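Local coordinates for protein group 3 allergen SMIPP-S Yv6023A04 (Sarcoptes scabiei type hominis, PDB 3H7O) that is an inactivated paralogue of chymotrypsin-like serine proteases, so the endopeptidase activity generally assigned to its family is probably lost, at residues 5-9 against 57-61; 8-13 against 104-109; 126-130 against 141-145; 27-31 against 181-186; 32-38 against 95-101. The protein carries 3 engineered substitutions. All coordinates share one frame; numbering follows the deposited sequence.

Contact 1 (5-9 against 57-61); sequences KTDIK and YESTN
Glu58 meets Ile8 through its backbone: its carbonyl O lies 3.9 Å from Ile8 CG2, is buried here, and finds no polar partner in the model. The Glu58 carboxylate turns the other way, to Lys68 in a salt bridge and to the hydroxyl of Ser106. At Ser59 the contact is again made by the peptide, with Ile8 CG1 3.8 Å from Ser59 N and Ile8 CD1 against Ser59 O. That carbonyl also receives Tyr129 OH. Thr60 then brings in its side chain. With chi1 at -62°, OG1 lies beside its own backbone N and CG2 anti to it, and the two branches divide the work. OG1 accepts a nearly straight bond from Ile8 N (3.2 Å, 164° at the hydrogen), while CG2 rests 3.6 Å from Thr6 O. Beside this bond, Asp7 OD2 closes an Asx turn by accepting from Lys9 N at 3.0 Å, which bends the chain over Asp7-Lys9, around the Ile8 N-H that Thr60 receives. The contact thus joins the loop leading from strand 4-5 to strand 14-19 with the loop leaving strand 54-57, and Leu142, just ahead of strand 143-150, bonds through its backbone to both Thr6 and Thr60.

Contact 2 (8-13 against 104-109); sequences IKQVPW and LKSKPA
Lys9 lies along Leu104 where two loops of the chymotrypsin-like fold meet. Residues 8-13 lead into strand 14-19 of the N-terminal barrel, and residues 104-109 belong to the long connection from strand 91-95 to strand 123-128, the link between the two barrels. Starting from CB, which only grazes Leu104 O at 4.2 Å, the lysine chain brings CG to 3.7 Å from that same oxygen and 4.1 Å from Lys105 CG. Bends at chi3 and chi4 (the latter 55°) then fold the chain back, leaving NZ over the base of the leucine, 3.1 Å from Leu104 CB. The two side chains run side by side in the same direction. Farther along, Pro12 packs CB against Leu104 O and CG against Lys107 CB, so that its ring touches both residues. Its carbonyl makes the direct backbone bond: Lys107 N donates to Pro12 O over 3.1 Å, 153° at the hydrogen, from above the carbonyl plane (66° out of it) and so not along a lone pair. Ser106 CA adds a C-H contact to the same oxygen at 3.3 Å. Trp13 CB rests on Ala109 CB, while its indole leads off toward Pro186 and Val188 of the C-terminal barrel. At the Lys9 end a single water spans the loops, donating one hydrogen to Lys9 O at 2.8 Å and the other to Leu104 O at 2.7 Å.

Contact 3 (126-130 against 141-145); sequences VSGYG and DLKSA
Val126 pairs with Ala145, Ser127 with Ser144 and Gly128 with Lys143, an antiparallel ladder in the C-terminal barrel whose strand segments run at 168° with axes 4.7 Å apart. Four backbone bonds hold it. Val126 and Ala145 exchange N-H and C=O both ways, and so do Gly128 and Lys143, the shortest being Lys143 N to Gly128 O at 2.8 Å. Ser127 and Ser144 form the non-hydrogen-bonded pair between them, and their hydroxyls reach Thr14 and Thr6 respectively. Apolar contacts flank the ladder: on the Val126 face CG1 approaches Ala145 CB at 4.0 Å, and beyond the strands Leu142 CD1 sits over a face of the Tyr129 ring, 4.1 Å from its centroid and 27° off the normal, a CH-pi contact. The charged contact belongs to Lys143. Bent at chi3 and chi4, its chain curls back so that NZ donates to Asp141 O at 2.7 Å, in the carbonyl plane and on a lone pair. It donates also to Tyr129 O at 3.2 Å, there from above the plane. Asp139 O takes a further bond from the same nitrogen, so three backbone carbonyls grip the ammonium group, an arrangement that would be expected to stabilise its positive charge while tying the ends of the connecting loop together.

Contact 4 (27-31 against 181-186); sequences TCGGA and GDAGDP
The segment 181-186, GDAGDP, occupies the place of the GDSGGP motif of S1 peptidases, with Ala183 where that motif carries its serine, and it lies against strand 26-32 of the N-terminal barrel. Gly29 N donates to Ala183 O over 2.8 Å, bent to 143° at the hydrogen. The same carbonyl oxygen presses on Cys28 CB at 3.3 Å, and Cys28 SG continues into the disulfide to Cys44. A type II turn from Asp182 to Asp185, closed by Asp185 N to Asp182 O at 3.0 Å, shapes the loop. Backbones come close here because glycines meet: Gly184 CA makes a C-H contact to Gly29 O at 3.4 Å, and Asp185 OD1 approaches Gly29 CA at 3.3 Å. A water lies between Thr27 OG1 and Gly181 O, 2.6 Å from the latter, to which it appears to donate. At the far end Pro186 CB packs on Ala31 CB, 3.8 Å away. Ala183 also touches His43, in the TAAHC sequence that in relatives bears the catalytic histidine. The arrangement is consistent with the chymotrypsin-like active-site cleft between two barrels, a methyl group standing where relatives carry the serine hydroxyl.

Contact 5 (32-38 against 95-101); sequences ILSQWFV and LSRPLKL
Trp36 and Gln35 are steered onto Pro98 by their first torsions. In Trp36 (chi1 -65°) CG stands anti to the carbonyl carbon, which swings the indole back over the proline although its CB starts away from segment 95-101; in Gln35 (chi1 69°) CG lies between N and C, and the extended chain runs beside the same ring. Pro98 CB sits 3.8 Å from the centroid of the six-membered ring of Trp36, 11° off its normal, a CH-pi contact, and Gln35 CG lies over that same face toward the rim. Gln35 OE1 touches Pro98 CB at 3.5 Å. The indole edge meets carbonyls near its plane: CE3 is 3.2 Å from Leu95 O and CZ3 3.5 Å from Ser96 O. Two backbone bonds bracket this packing, Leu99 N to Gln35 O (2.8 Å, on a lone pair) and Leu95 N to Trp36 O (2.9 Å). Behind them Leu99 CD1 rests against both Ile32 CG1, at 3.9 Å, and Val38 CG2, while Leu101 slides past Ile32. Lys228 makes a cation-pi contact with Trp36 and bonds Leu95 O. The slightly positive C-H rim of the indole would be expected to suit carbonyl oxygens, and its electron-rich ring proline C-H groups and a lysine charge.

Contact 4, centred about 3 Å from the middle of the chain, holds the position equivalent, judged by the family motif, to the nucleophile; a glycerol, probably from the crystallisation liquor, bonds there to Asp182. Contact 3, its centre about 9 Å away, backs it: Gly130 N lies 3.1 Å from Asp182 OD1, probably hydrogen-bonded. Contact 1 leans on contact 3 through Ser59 O and Tyr129 OH, 2.6 Å apart, and shares Ile8 and Lys9 with contact 2. Contact 2 in turn meets both backbone polar atoms of Ile32 in contact 5 by probable hydrogen bonds, with Trp13 O 2.8 Å from Ile32 N and Ala109 N 2.9 Å from Ile32 O. Contact 5 is remote from the site, its centre about 16 Å from that of contact 4, yet strands 26-32 and 37-40 are sheet neighbours.

Contact 1 (5-9 against 57-61)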
# COMPACT_ATOMS: atom_id res chain seq x y z
N LYS A 5 -1.99 15.24 -8.03
CA LYS A 5 -0.73 15.57 -7.34
C LYS A 5 -0.99 15.98 -5.89
O LYS A 5 -1.91 16.76 -5.61
CB LYS A 5 0.02 16.70 -8.05
CG LYS A 5 0.51 16.37 -9.45
CD LYS A 5 1.31 17.53 -10.03
CE LYS A 5 1.59 17.33 -11.51
NZ LYS A 5 2.58 18.31 -12.04
N THR A 6 -0.18 15.46 -4.99
CA THR A 6 -0.39 15.63 -3.56
C THR A 6 0.97 15.76 -2.86
O THR A 6 1.91 15.04 -3.18
CB THR A 6 -1.17 14.42 -2.98
OG1 THR A 6 -2.42 14.28 -3.68
CG2 THR A 6 -1.44 14.57 -1.49
N ASP A 7 1.06 16.70 -1.93
CA ASP A 7 2.28 16.86 -1.13
C ASP A 7 2.37 15.76 -0.07
O ASP A 7 1.35 15.36 0.51
CB ASP A 7 2.35 18.24 -0.49
CG ASP A 7 3.74 18.57 0.02
OD1 ASP A 7 4.51 19.22 -0.74
OD2 ASP A 7 4.08 18.18 1.15
N ILE A 8 3.58 15.29 0.18
CA ILE A 8 3.81 14.23 1.17
C ILE A 8 3.28 14.58 2.57
O ILE A 8 2.84 13.70 3.31
CB ILE A 8 5.30 13.74 1.20
CG1 ILE A 8 5.46 12.49 2.08
CG2 ILE A 8 6.25 14.86 1.65
CD1 ILE A 8 4.70 11.26 1.57
N LYS A 9 3.28 15.87 2.89
CA LYS A 9 2.81 16.33 4.20
C LYS A 9 1.30 16.11 4.43
O LYS A 9 0.84 16.15 5.57
CB LYS A 9 3.20 17.80 4.43
CG LYS A 9 4.68 17.95 4.76
CD LYS A 9 5.05 19.35 5.26
CE LYS A 9 4.41 19.69 6.62
NZ LYS A 9 4.71 18.73 7.71
N TYR A 57 11.02 7.41 1.56
CA TYR A 57 10.02 8.15 2.33
C TYR A 57 10.24 9.66 2.27
O TYR A 57 11.26 10.12 1.77
CB TYR A 57 9.92 7.62 3.78
CG TYR A 57 11.18 7.67 4.63
CD1 TYR A 57 11.23 8.47 5.78
CD2 TYR A 57 12.30 6.89 4.33
CE1 TYR A 57 12.37 8.51 6.59
CE2 TYR A 57 13.45 6.93 5.13
CZ TYR A 57 13.47 7.74 6.26
OH TYR A 57 14.60 7.78 7.06
N GLU A 58 9.24 10.42 2.74
CA GLU A 58 9.26 11.89 2.70
C GLU A 58 9.31 12.44 1.27
O GLU A 58 9.85 13.53 1.05
CB GLU A 58 10.42 12.46 3.54
CG GLU A 58 10.41 12.02 5.00
CD GLU A 58 11.37 12.80 5.88
OE1 GLU A 58 12.16 13.62 5.35
OE2 GLU A 58 11.34 12.59 7.11
N SER A 59 8.73 11.71 0.32
CA SER A 59 8.89 12.01 -1.10
C SER A 59 7.61 12.43 -1.79
O SER A 59 6.62 11.70 -1.81
CB SER A 59 9.52 10.81 -1.83
OG SER A 59 9.64 11.06 -3.22
N THR A 60 7.64 13.61 -2.40
CA THR A 60 6.51 14.13 -3.16
C THR A 60 6.64 13.74 -4.64
O THR A 60 5.66 13.76 -5.39
CB THR A 60 6.39 15.65 -2.95
OG1 THR A 60 6.15 15.90 -1.56
CG2 THR A 60 5.25 16.25 -3.77
N ASN A 61 7.86 13.37 -5.03
CA ASN A 61 8.14 12.82 -6.35
C ASN A 61 9.40 11.97 -6.23
O ASN A 61 10.44 12.46 -5.80
CB ASN A 61 8.32 13.93 -7.40
CG ASN A 61 8.62 13.38 -8.79
OD1 ASN A 61 9.68 12.81 -9.03
ND2 ASN A 61 7.68 13.57 -9.71

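Contact 2 (8-13 against 104-109)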
# COMPACT_ATOMS: atom_id res chain seq x y z
N ILE A 8 3.58 15.29 0.18
CA ILE A 8 3.81 14.23 1.17
C ILE A 8 3.28 14.58 2.57
O ILE A 8 2.84 13.70 3.31
CB ILE A 8 5.30 13.74 1.20
CG1 ILE A 8 5.46 12.49 2.08
CG2 ILE A 8 6.25 14.86 1.65
CD1 ILE A 8 4.70 11.26 1.57
N LYS A 9 3.28 15.87 2.89
CA LYS A 9 2.81 16.33 4.20
C LYS A 9 1.30 16.11 4.43
O LYS A 9 0.84 16.15 5.57
CB LYS A 9 3.20 17.80 4.43
CG LYS A 9 4.68 17.95 4.76
CD LYS A 9 5.05 19.35 5.26
CE LYS A 9 4.41 19.69 6.62
NZ LYS A 9 4.71 18.73 7.71
N GLN A 10 0.56 15.86 3.34
CA GLN A 10 -0.86 15.50 3.42
C GLN A 10 -1.06 14.04 3.81
O GLN A 10 -2.03 13.69 4.49
CB GLN A 10 -1.57 15.78 2.09
CG GLN A 10 -1.66 17.25 1.72
CD GLN A 10 -2.53 18.04 2.67
OE1 GLN A 10 -2.04 18.87 3.43
NE2 GLN A 10 -3.84 17.79 2.62
N VAL A 11 -0.14 13.19 3.35
CA VAL A 11 -0.21 11.75 3.59
C VAL A 11 1.16 11.21 4.05
O VAL A 11 1.75 10.36 3.39
CB VAL A 11 -0.73 10.99 2.33
CG1 VAL A 11 -2.23 11.23 2.14
CG2 VAL A 11 0.03 11.41 1.07
N PRO A 12 1.67 11.72 5.20
CA PRO A 12 3.06 11.51 5.61
C PRO A 12 3.44 10.07 5.99
O PRO A 12 4.62 9.78 6.22
CB PRO A 12 3.20 12.43 6.83
CG PRO A 12 1.84 12.55 7.37
CD PRO A 12 0.93 12.53 6.18
N TRP A 13 2.45 9.18 6.04
CA TRP A 13 2.66 7.76 6.26
C TRP A 13 3.02 7.01 4.98
O TRP A 13 3.38 5.84 5.03
CB TRP A 13 1.39 7.14 6.86
CG TRP A 13 0.16 7.61 6.17
CD1 TRP A 13 -0.35 7.15 4.99
CD2 TRP A 13 -0.69 8.68 6.59
NE1 TRP A 13 -1.48 7.86 4.66
CE2 TRP A 13 -1.71 8.81 5.62
CE3 TRP A 13 -0.70 9.55 7.70
CZ2 TRP A 13 -2.73 9.76 5.72
CZ3 TRP A 13 -1.71 10.50 7.80
CH2 TRP A 13 -2.72 10.59 6.81
N LEU A 104 6.46 15.11 10.32
CA LEU A 104 5.98 16.11 9.37
C LEU A 104 5.88 15.53 7.96
O LEU A 104 4.78 15.33 7.43
CB LEU A 104 6.91 17.34 9.40
CG LEU A 104 7.14 18.04 10.74
CD1 LEU A 104 8.39 18.93 10.71
CD2 LEU A 104 5.91 18.84 11.18
N LYS A 105 7.03 15.24 7.35
CA LYS A 105 7.06 14.59 6.05
C LYS A 105 6.94 13.08 6.21
O LYS A 105 6.56 12.38 5.26
CB LYS A 105 8.35 14.92 5.30
CG LYS A 105 8.48 16.37 4.84
CD LYS A 105 9.82 16.58 4.16
CE LYS A 105 9.86 17.86 3.37
NZ LYS A 105 10.99 17.84 2.40
N SER A 106 7.27 12.58 7.40
CA SER A 106 7.16 11.16 7.71
C SER A 106 6.57 10.94 9.10
O SER A 106 7.10 11.42 10.11
CB SER A 106 8.52 10.46 7.58
OG SER A 106 9.52 11.13 8.33
N LYS A 107 5.44 10.24 9.13
CA LYS A 107 4.65 10.08 10.34
C LYS A 107 3.93 8.74 10.24
O LYS A 107 3.47 8.37 9.17
CB LYS A 107 3.64 11.23 10.43
CG LYS A 107 2.95 11.39 11.77
CD LYS A 107 1.93 12.52 11.74
CE LYS A 107 1.04 12.48 12.97
NZ LYS A 107 0.28 13.74 13.16
N PRO A 108 3.82 8.00 11.36
CA PRO A 108 3.11 6.73 11.27
C PRO A 108 1.61 6.93 11.11
O PRO A 108 1.05 7.91 11.61
CB PRO A 108 3.42 6.06 12.61
CG PRO A 108 4.54 6.84 13.21
CD PRO A 108 4.38 8.22 12.71
N ALA A 109 0.96 6.01 10.39
CA ALA A 109 -0.49 5.98 10.31
C ALA A 109 -1.05 5.34 11.58
O ALA A 109 -0.37 4.54 12.23
CB ALA A 109 -0.94 5.20 9.08
O HOH W 1 2.22 16.09 7.96

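Contact 3 (126-130 against 141-145)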
# COMPACT_ATOMS: atom_id res chain seq x y z
N VAL A 126 -6.64 6.99 -0.93
CA VAL A 126 -5.50 6.17 -1.34
C VAL A 126 -4.39 7.11 -1.80
O VAL A 126 -4.66 8.11 -2.45
CB VAL A 126 -5.90 5.14 -2.44
CG1 VAL A 126 -6.43 5.83 -3.70
CG2 VAL A 126 -4.73 4.21 -2.78
N SER A 127 -3.15 6.81 -1.43
CA SER A 127 -2.00 7.60 -1.88
C SER A 127 -0.85 6.70 -2.32
O SER A 127 -0.67 5.60 -1.79
CB SER A 127 -1.54 8.58 -0.79
OG SER A 127 -1.12 7.88 0.37
N GLY A 128 -0.08 7.18 -3.29
CA GLY A 128 1.02 6.40 -3.85
C GLY A 128 1.53 6.97 -5.16
O GLY A 128 1.19 8.09 -5.55
N TYR A 129 2.33 6.16 -5.86
CA TYR A 129 3.20 6.66 -6.93
C TYR A 129 2.96 6.02 -8.29
O TYR A 129 3.51 6.47 -9.29
CB TYR A 129 4.67 6.48 -6.52
CG TYR A 129 5.02 7.19 -5.23
CD1 TYR A 129 5.37 8.54 -5.24
CD2 TYR A 129 4.99 6.52 -4.01
CE1 TYR A 129 5.69 9.20 -4.06
CE2 TYR A 129 5.32 7.17 -2.82
CZ TYR A 129 5.66 8.52 -2.85
OH TYR A 129 5.97 9.18 -1.70
N GLY A 130 2.13 4.97 -8.33
CA GLY A 130 1.86 4.26 -9.58
C GLY A 130 3.07 3.47 -10.06
O GLY A 130 3.95 3.13 -9.27
N ASP A 141 5.21 11.41 -9.51
CA ASP A 141 4.62 12.26 -8.48
C ASP A 141 3.86 11.42 -7.46
O ASP A 141 3.24 10.41 -7.80
CB ASP A 141 3.62 13.24 -9.08
CG ASP A 141 4.28 14.41 -9.78
OD1 ASP A 141 5.39 14.84 -9.38
OD2 ASP A 141 3.68 14.92 -10.74
N LEU A 142 3.89 11.87 -6.20
CA LEU A 142 2.94 11.38 -5.21
C LEU A 142 1.54 11.83 -5.61
O LEU A 142 1.31 13.02 -5.87
CB LEU A 142 3.28 11.92 -3.82
CG LEU A 142 2.32 11.56 -2.67
CD1 LEU A 142 2.31 10.06 -2.39
CD2 LEU A 142 2.69 12.33 -1.43
N LYS A 143 0.63 10.88 -5.68
CA LYS A 143 -0.76 11.15 -6.04
C LYS A 143 -1.67 10.63 -4.95
O LYS A 143 -1.31 9.69 -4.23
CB LYS A 143 -1.11 10.49 -7.38
CG LYS A 143 -0.30 10.99 -8.58
CD LYS A 143 -0.33 10.00 -9.75
CE LYS A 143 0.69 8.85 -9.56
NZ LYS A 143 2.09 9.24 -9.95
N SER A 144 -2.84 11.25 -4.79
CA SER A 144 -3.87 10.72 -3.90
C SER A 144 -5.24 10.83 -4.55
O SER A 144 -5.45 11.66 -5.44
CB SER A 144 -3.84 11.40 -2.53
OG SER A 144 -4.27 12.75 -2.62
N ALA A 145 -6.17 9.97 -4.12
CA ALA A 145 -7.53 9.96 -4.65
C ALA A 145 -8.52 9.53 -3.58
O ALA A 145 -8.26 8.60 -2.82
CB ALA A 145 -7.62 9.03 -5.86

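Contact 4 (27-31 against 181-186)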
# COMPACT_ATOMS: atom_id res chain seq x y z
N THR A 27 8.69 -0.56 -7.96
CA THR A 27 8.19 0.08 -6.75
C THR A 27 6.75 -0.34 -6.44
O THR A 27 5.94 -0.56 -7.36
CB THR A 27 8.25 1.62 -6.84
OG1 THR A 27 7.51 2.06 -7.99
CG2 THR A 27 9.70 2.10 -6.94
N CYS A 28 6.46 -0.46 -5.15
CA CYS A 28 5.11 -0.63 -4.64
C CYS A 28 4.88 0.44 -3.58
O CYS A 28 5.83 1.08 -3.12
CB CYS A 28 4.92 -2.02 -4.03
SG CYS A 28 4.83 -3.31 -5.29
N GLY A 29 3.62 0.64 -3.20
CA GLY A 29 3.30 1.52 -2.07
C GLY A 29 3.52 0.85 -0.73
O GLY A 29 3.64 -0.38 -0.66
N GLY A 30 3.58 1.65 0.33
CA GLY A 30 3.69 1.15 1.69
C GLY A 30 3.24 2.20 2.69
O GLY A 30 3.10 3.37 2.34
N ALA A 31 3.01 1.77 3.93
CA ALA A 31 2.62 2.67 5.01
C ALA A 31 3.56 2.56 6.20
O ALA A 31 3.91 1.46 6.63
CB ALA A 31 1.19 2.39 5.44
N GLY A 181 1.98 -0.70 -9.78
CA GLY A 181 2.85 -0.09 -8.76
C GLY A 181 2.12 0.48 -7.56
O GLY A 181 2.75 0.85 -6.56
N ASP A 182 0.79 0.56 -7.65
CA ASP A 182 -0.03 1.04 -6.54
C ASP A 182 -0.40 -0.05 -5.53
O ASP A 182 -1.06 0.23 -4.53
CB ASP A 182 -1.28 1.76 -7.05
CG ASP A 182 -0.98 3.13 -7.62
OD1 ASP A 182 -0.39 3.96 -6.90
OD2 ASP A 182 -1.34 3.38 -8.79
N ALA A 183 0.01 -1.29 -5.80
CA ALA A 183 -0.11 -2.35 -4.81
C ALA A 183 0.60 -1.90 -3.55
O ALA A 183 1.69 -1.34 -3.62
CB ALA A 183 0.51 -3.64 -5.33
N GLY A 184 -0.03 -2.11 -2.40
CA GLY A 184 0.56 -1.71 -1.13
C GLY A 184 0.28 -0.27 -0.72
O GLY A 184 0.65 0.13 0.39
N ASP A 185 -0.37 0.50 -1.60
CA ASP A 185 -0.71 1.90 -1.30
C ASP A 185 -1.53 2.03 -0.01
O ASP A 185 -2.52 1.33 0.16
CB ASP A 185 -1.49 2.56 -2.44
CG ASP A 185 -0.60 3.05 -3.58
OD1 ASP A 185 0.61 2.73 -3.62
OD2 ASP A 185 -1.14 3.76 -4.45
N PRO A 186 -1.11 2.94 0.89
CA PRO A 186 -1.90 3.17 2.10
C PRO A 186 -3.26 3.76 1.74
O PRO A 186 -3.36 4.58 0.82
CB PRO A 186 -1.06 4.19 2.89
CG PRO A 186 -0.16 4.83 1.88
CD PRO A 186 0.11 3.76 0.85
O HOH W 2 4.83 2.48 -6.69

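Contact 5 (32-38 against 95-101)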
# COMPACT_ATOMS: atom_id res chain seq x y z
N ILE A 32 3.96 3.70 6.76
CA ILE A 32 4.75 3.72 7.99
C ILE A 32 3.84 3.34 9.16
O ILE A 32 2.82 3.99 9.40
CB ILE A 32 5.37 5.11 8.25
CG1 ILE A 32 6.32 5.51 7.11
CG2 ILE A 32 6.11 5.14 9.59
CD1 ILE A 32 6.77 6.97 7.15
N LEU A 33 4.19 2.26 9.85
CA LEU A 33 3.52 1.86 11.09
C LEU A 33 4.25 2.42 12.31
O LEU A 33 3.62 2.70 13.34
CB LEU A 33 3.42 0.34 11.18
CG LEU A 33 2.62 -0.40 10.10
CD1 LEU A 33 2.80 -1.90 10.26
CD2 LEU A 33 1.14 -0.02 10.16
N SER A 34 5.57 2.53 12.19
CA SER A 34 6.44 3.15 13.19
C SER A 34 7.82 3.32 12.55
O SER A 34 8.00 3.00 11.37
CB SER A 34 6.54 2.29 14.46
OG SER A 34 7.33 1.14 14.24
N GLN A 35 8.80 3.79 13.32
CA GLN A 35 10.17 3.95 12.79
C GLN A 35 10.80 2.60 12.41
O GLN A 35 11.77 2.57 11.65
CB GLN A 35 11.07 4.69 13.79
CG GLN A 35 11.38 3.90 15.06
CD GLN A 35 12.24 4.66 16.04
OE1 GLN A 35 13.11 5.45 15.66
NE2 GLN A 35 12.02 4.42 17.33
N TRP A 36 10.24 1.51 12.92
CA TRP A 36 10.80 0.18 12.71
C TRP A 36 10.08 -0.68 11.67
O TRP A 36 10.66 -1.63 11.15
CB TRP A 36 10.84 -0.60 14.03
CG TRP A 36 11.77 -0.02 15.07
CD1 TRP A 36 11.42 0.50 16.29
CD2 TRP A 36 13.20 0.07 15.00
NE1 TRP A 36 12.54 0.91 16.97
CE2 TRP A 36 13.64 0.66 16.20
CE3 TRP A 36 14.15 -0.29 14.03
CZ2 TRP A 36 15.00 0.90 16.46
CZ3 TRP A 36 15.49 -0.05 14.29
CH2 TRP A 36 15.90 0.54 15.50
N PHE A 37 8.81 -0.36 11.37
CA PHE A 37 7.98 -1.22 10.54
C PHE A 37 7.20 -0.50 9.45
O PHE A 37 6.64 0.58 9.67
CB PHE A 37 7.01 -2.04 11.40
CG PHE A 37 7.68 -2.96 12.39
CD1 PHE A 37 8.17 -4.20 11.99
CD2 PHE A 37 7.80 -2.59 13.72
CE1 PHE A 37 8.79 -5.05 12.90
CE2 PHE A 37 8.42 -3.44 14.65
CZ PHE A 37 8.91 -4.67 14.23
N VAL A 38 7.16 -1.11 8.27
CA VAL A 38 6.35 -0.62 7.15
C VAL A 38 5.39 -1.71 6.67
O VAL A 38 5.77 -2.87 6.52
CB VAL A 38 7.24 -0.14 5.97
CG1 VAL A 38 6.41 0.03 4.68
CG2 VAL A 38 7.94 1.17 6.33
N LEU A 95 12.87 -3.07 9.90
CA LEU A 95 14.12 -2.35 9.69
C LEU A 95 15.12 -2.58 10.81
O LEU A 95 14.75 -2.67 11.98
CB LEU A 95 13.83 -0.85 9.54
CG LEU A 95 12.98 -0.49 8.33
CD1 LEU A 95 12.23 0.80 8.58
CD2 LEU A 95 13.85 -0.41 7.06
N SER A 96 16.40 -2.70 10.44
CA SER A 96 17.47 -2.80 11.43
C SER A 96 18.00 -1.42 11.82
O SER A 96 18.52 -1.23 12.92
CB SER A 96 18.61 -3.68 10.91
OG SER A 96 19.22 -3.11 9.76
N ARG A 97 17.87 -0.47 10.89
CA ARG A 97 18.17 0.94 11.13
C ARG A 97 16.85 1.68 10.93
O ARG A 97 16.20 1.54 9.89
CB ARG A 97 19.22 1.42 10.13
CG ARG A 97 19.77 2.83 10.35
CD ARG A 97 19.05 3.89 9.51
NE ARG A 97 19.73 5.18 9.64
CZ ARG A 97 19.44 6.10 10.55
NH1 ARG A 97 18.45 5.90 11.43
NH2 ARG A 97 20.13 7.23 10.59
N PRO A 98 16.43 2.47 11.95
CA PRO A 98 15.06 3.01 11.91
C PRO A 98 14.88 4.15 10.91
O PRO A 98 15.84 4.82 10.56
CB PRO A 98 14.86 3.53 13.33
CG PRO A 98 16.22 3.88 13.81
CD PRO A 98 17.18 2.92 13.13
N LEU A 99 13.64 4.33 10.44
CA LEU A 99 13.29 5.51 9.65
C LEU A 99 13.49 6.75 10.50
O LEU A 99 13.16 6.75 11.69
CB LEU A 99 11.82 5.44 9.20
CG LEU A 99 11.33 4.24 8.38
CD1 LEU A 99 9.80 4.25 8.29
CD2 LEU A 99 11.95 4.22 6.99
N LYS A 100 14.05 7.80 9.89
CA LYS A 100 14.24 9.08 10.57
C LYS A 100 12.95 9.91 10.50
O LYS A 100 12.85 10.86 9.71
CB LYS A 100 15.40 9.86 9.94
CG LYS A 100 16.77 9.23 10.12
CD LYS A 100 17.89 10.14 9.64
CE LYS A 100 18.15 11.28 10.62
NZ LYS A 100 19.43 11.99 10.31
N LEU A 101 11.97 9.53 11.32
CA LEU A 101 10.68 10.20 11.33
C LEU A 101 10.81 11.61 11.90
O LEU A 101 11.44 11.82 12.94
CB LEU A 101 9.65 9.39 12.12
CG LEU A 101 9.44 7.92 11.76
CD1 LEU A 101 8.41 7.29 12.69
CD2 LEU A 101 9.02 7.74 10.31